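PDB 3BNK: flavoredoxin from Methanosarcina acetivorans, which binds flavin mononucleotide and probably takes part in electron transport. Local coordinates for residues L96-F100 with M109-C113; V18-G22 with F67-P72. All coordinates share one frame; numbering follows the deposited sequence.

Contact 1: residues L96-F100 with M109-C113; sequences LFEVF and MIKEC
F100 and M109 exchange both of their backbone hydrogen bonds, M109 N to F100 O at 2.8 Å and F100 N to M109 O, closing a short antiparallel beta hairpin of strands 99-100 and 109-110. One step on, V99 faces I110 as a non-hydrogen-bonded pair, with V99 CA 3.3 Å from M109 O. A nearly straight bond of 2.9 Å from K111 N to E98 O (172° at the hydrogen) follows. Beyond it a side chain takes over the pairing. The chain of E112 bends at chi2 (100°), which carries its carboxylate back to the E98 amide; E112 OE1 accepts from E98 N at 3.1 Å on its syn side, and E112 OE2 adds a weak bond. E98 OE2 and E112 OE2 are 4.5 Å apart, a mild repulsion that the nearby K111 ammonium probably eases.

The packing splits between the two sides of the hairpin. On one, I110 lays CD1 over a face of the F97 ring, a CH-pi contact 4.1 Å from the centroid, while L96 CB sits over the opposite face; helix 77-83 also touches F97. On the other, M109 CB covers a face of the F100 ring, SD stands obliquely to it in a Met-aromatic contact, and the bend at chi3 (-72°) brings CE to F100 CE1. K4 of the second subunit packs on F100 and its NZ hydrogen-bonds to K111 O. The extended K111 chain runs past E98 and F100, its CD 3.4 Å from E98 CB and its CG 3.5 Å from F100 CD2.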
# COMPACT_ATOMS: atom_id res chain seq x y z
N LEU B 96 2.33 25.43 -6.09
CA LEU B 96 0.95 24.96 -6.01
C LEU B 96 0.42 24.96 -4.57
O LEU B 96 -0.75 25.25 -4.32
CB LEU B 96 0.81 23.56 -6.62
CG LEU B 96 -0.36 23.23 -7.57
CD1 LEU B 96 -0.82 21.82 -7.29
CD2 LEU B 96 -1.55 24.19 -7.47
N PHE B 97 1.32 24.63 -3.63
CA PHE B 97 0.98 24.46 -2.22
C PHE B 97 1.84 25.39 -1.35
O PHE B 97 2.84 25.95 -1.82
CB PHE B 97 1.22 23.01 -1.79
CG PHE B 97 0.50 21.97 -2.62
CD1 PHE B 97 1.21 21.11 -3.46
CD2 PHE B 97 -0.88 21.82 -2.54
CE1 PHE B 97 0.55 20.13 -4.23
CE2 PHE B 97 -1.54 20.86 -3.31
CZ PHE B 97 -0.83 20.01 -4.14
N GLU B 98 1.44 25.55 -0.09
CA GLU B 98 2.29 26.15 0.93
C GLU B 98 3.26 25.07 1.41
O GLU B 98 2.84 24.04 1.94
CB GLU B 98 1.48 26.67 2.12
CG GLU B 98 0.73 27.98 1.90
CD GLU B 98 -0.01 28.45 3.16
OE1 GLU B 98 0.13 29.65 3.51
OE2 GLU B 98 -0.70 27.62 3.81
N VAL B 99 4.55 25.31 1.22
CA VAL B 99 5.56 24.31 1.53
C VAL B 99 6.30 24.61 2.84
O VAL B 99 6.71 25.74 3.10
CB VAL B 99 6.56 24.12 0.35
CG1 VAL B 99 7.70 23.18 0.73
CG2 VAL B 99 5.82 23.60 -0.89
N PHE B 100 6.44 23.58 3.67
CA PHE B 100 7.27 23.64 4.87
C PHE B 100 8.28 22.49 4.88
O PHE B 100 8.05 21.42 4.32
CB PHE B 100 6.41 23.69 6.15
CG PHE B 100 5.82 22.36 6.57
CD1 PHE B 100 6.38 21.64 7.63
CD2 PHE B 100 4.69 21.84 5.93
CE1 PHE B 100 5.85 20.40 8.03
CE2 PHE B 100 4.15 20.61 6.33
CZ PHE B 100 4.75 19.89 7.38
N MET B 109 7.41 19.48 2.37
CA MET B 109 6.13 18.96 2.84
C MET B 109 5.01 19.97 2.60
O MET B 109 5.26 21.17 2.47
CB MET B 109 6.20 18.56 4.31
CG MET B 109 7.02 17.31 4.55
SD MET B 109 7.35 16.99 6.29
CE MET B 109 8.55 18.28 6.66
N ILE B 110 3.79 19.47 2.52
CA ILE B 110 2.63 20.29 2.12
C ILE B 110 1.78 20.67 3.33
O ILE B 110 1.21 19.80 4.00
CB ILE B 110 1.74 19.57 1.08
CG1 ILE B 110 2.53 19.25 -0.19
CG2 ILE B 110 0.50 20.44 0.74
CD1 ILE B 110 1.83 18.28 -1.12
N LYS B 111 1.67 21.97 3.59
CA LYS B 111 0.98 22.46 4.79
C LYS B 111 -0.48 22.02 4.84
O LYS B 111 -1.00 21.69 5.91
CB LYS B 111 1.08 23.99 4.88
CG LYS B 111 2.42 24.46 5.37
CD LYS B 111 2.60 25.97 5.21
CE LYS B 111 3.94 26.43 5.76
NZ LYS B 111 4.08 27.92 5.67
N GLU B 112 -1.13 22.00 3.68
CA GLU B 112 -2.56 21.74 3.59
C GLU B 112 -2.91 20.25 3.79
O GLU B 112 -4.03 19.92 4.19
CB GLU B 112 -3.10 22.30 2.27
CG GLU B 112 -2.82 23.83 2.09
CD GLU B 112 -1.62 24.19 1.16
OE1 GLU B 112 -0.51 23.68 1.34
OE2 GLU B 112 -1.79 25.05 0.27
N CYS B 113 -1.95 19.36 3.53
CA CYS B 113 -2.14 17.92 3.74
C CYS B 113 -2.34 17.56 5.22
O CYS B 113 -1.80 18.20 6.11
CB CYS B 113 -0.99 17.11 3.10
SG CYS B 113 -1.12 17.00 1.28

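Contact 2: residues V18-G22 with F67-P72; sequences VTLLG and FSVNFP
T19 points OG1 away from its own backbone N (chi1 -161°), a turn that delivers the hydroxyl to N70 O at 2.7 Å. N70, with CG set beside its backbone N (chi1 -63°), swings ND2 to L20 O at 3.0 Å. Each of these carbonyls is therefore gripped twice: N70 O also takes L20 N, in the carbonyl plane, and L20 O also takes N70 N. In both cases the side-chain donor comes in from above the carbonyl plane. Strands 19-22 and 67-71 are antiparallel neighbours in the main sheet of the FMN-binding flavin reductase-like domain, with L20-N70 and G22-S68 as hydrogen-bonded pairs and L21-V69 as the non-hydrogen-bonded pair between them. N70 ND2 also donates to S68 OG, which is itself bonded to P108 O, while N70 OD1 accepts from N116 ND2.

On the side of L21 and V69, L21 CD2 reaches F67 CD1 at 3.4 Å, and helix 57-64 touches both L21 and F67. V69 CG1 lies close to T19 OG1, the two side chains crossing at about a right angle. Next to T19 and F71, P72 CD rests 3.4 Å from V18 O, and a water donates to both V18 O and P72 O.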
# COMPACT_ATOMS: atom_id res chain seq x y z
N VAL B 18 -3.75 7.46 -1.70
CA VAL B 18 -3.46 8.64 -2.53
C VAL B 18 -2.61 9.59 -1.72
O VAL B 18 -3.05 10.15 -0.70
CB VAL B 18 -4.74 9.34 -3.06
CG1 VAL B 18 -4.39 10.64 -3.78
CG2 VAL B 18 -5.50 8.42 -3.98
N THR B 19 -1.39 9.78 -2.19
CA THR B 19 -0.42 10.56 -1.48
C THR B 19 0.26 11.52 -2.44
O THR B 19 0.22 11.35 -3.65
CB THR B 19 0.61 9.65 -0.70
OG1 THR B 19 1.24 10.44 0.30
CG2 THR B 19 1.70 9.17 -1.57
N LEU B 20 0.88 12.55 -1.87
CA LEU B 20 1.73 13.43 -2.63
C LEU B 20 3.18 13.21 -2.17
O LEU B 20 3.50 13.29 -0.99
CB LEU B 20 1.27 14.88 -2.47
CG LEU B 20 0.45 15.60 -3.56
CD1 LEU B 20 0.15 14.77 -4.81
CD2 LEU B 20 -0.81 16.29 -2.98
N LEU B 21 4.04 12.90 -3.13
CA LEU B 21 5.43 12.64 -2.83
C LEU B 21 6.23 13.91 -3.09
O LEU B 21 6.24 14.43 -4.21
CB LEU B 21 5.95 11.48 -3.69
CG LEU B 21 7.40 10.99 -3.55
CD1 LEU B 21 8.39 12.06 -3.88
CD2 LEU B 21 7.70 10.46 -2.15
N GLY B 22 6.90 14.40 -2.05
CA GLY B 22 7.68 15.64 -2.13
C GLY B 22 9.18 15.38 -2.18
O GLY B 22 9.70 14.55 -1.44
N PHE B 67 12.77 12.43 1.20
CA PHE B 67 11.50 12.68 0.57
C PHE B 67 10.39 12.75 1.63
O PHE B 67 10.59 12.40 2.80
CB PHE B 67 11.18 11.61 -0.49
CG PHE B 67 11.00 10.21 0.06
CD1 PHE B 67 9.74 9.75 0.45
CD2 PHE B 67 12.09 9.34 0.17
CE1 PHE B 67 9.56 8.45 0.94
CE2 PHE B 67 11.94 8.04 0.67
CZ PHE B 67 10.67 7.59 1.05
N SER B 68 9.23 13.24 1.21
CA SER B 68 8.06 13.24 2.08
C SER B 68 6.89 12.52 1.45
O SER B 68 6.78 12.43 0.22
CB SER B 68 7.65 14.67 2.47
OG SER B 68 7.31 15.42 1.32
N VAL B 69 6.03 12.00 2.31
CA VAL B 69 4.79 11.37 1.91
C VAL B 69 3.69 12.19 2.58
O VAL B 69 3.66 12.29 3.81
CB VAL B 69 4.74 9.89 2.35
CG1 VAL B 69 3.46 9.24 1.88
CG2 VAL B 69 5.93 9.13 1.80
N ASN B 70 2.80 12.76 1.76
CA ASN B 70 1.84 13.78 2.17
C ASN B 70 0.42 13.31 1.84
O ASN B 70 0.16 12.84 0.74
CB ASN B 70 2.10 15.11 1.44
CG ASN B 70 3.46 15.72 1.76
OD1 ASN B 70 3.65 16.35 2.80
ND2 ASN B 70 4.41 15.55 0.84
N PHE B 71 -0.49 13.42 2.81
CA PHE B 71 -1.86 12.90 2.64
C PHE B 71 -2.86 14.01 2.40
O PHE B 71 -3.22 14.70 3.33
CB PHE B 71 -2.30 12.05 3.85
CG PHE B 71 -1.61 10.73 3.95
CD1 PHE B 71 -0.32 10.64 4.50
CD2 PHE B 71 -2.24 9.57 3.50
CE1 PHE B 71 0.33 9.42 4.60
CE2 PHE B 71 -1.60 8.34 3.59
CZ PHE B 71 -0.30 8.26 4.13
N PRO B 72 -3.32 14.19 1.14
CA PRO B 72 -4.37 15.19 0.94
C PRO B 72 -5.74 14.70 1.45
O PRO B 72 -5.97 13.49 1.55
CB PRO B 72 -4.38 15.36 -0.58
CG PRO B 72 -3.97 13.99 -1.10
CD PRO B 72 -2.93 13.52 -0.12
O HOH W 1 -5.42 11.07 0.32

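In the fold
Contact 2 belongs to the core: its touching residues are all buried, its centre lies about 4 Å from the centre of the chain, and the side chain of V18 comes within about 5 Å of FMN. Contact 1 is a small hairpin, only partly buried, its centre about 14 Å from that of the chain, with charged side chains at its margin and the second subunit beside it. The centres of the two contacts are 10 Å apart, and they meet where N70 OD1 probably accepts from I110 N at 3.1 Å and M109 CG packs on S68 CB. Polar side chains supplement the backbone pairing in both, through a buried hydroxyl and amide in 18-22 with 67-72, and through a carboxylate in 96-100 with 109-113.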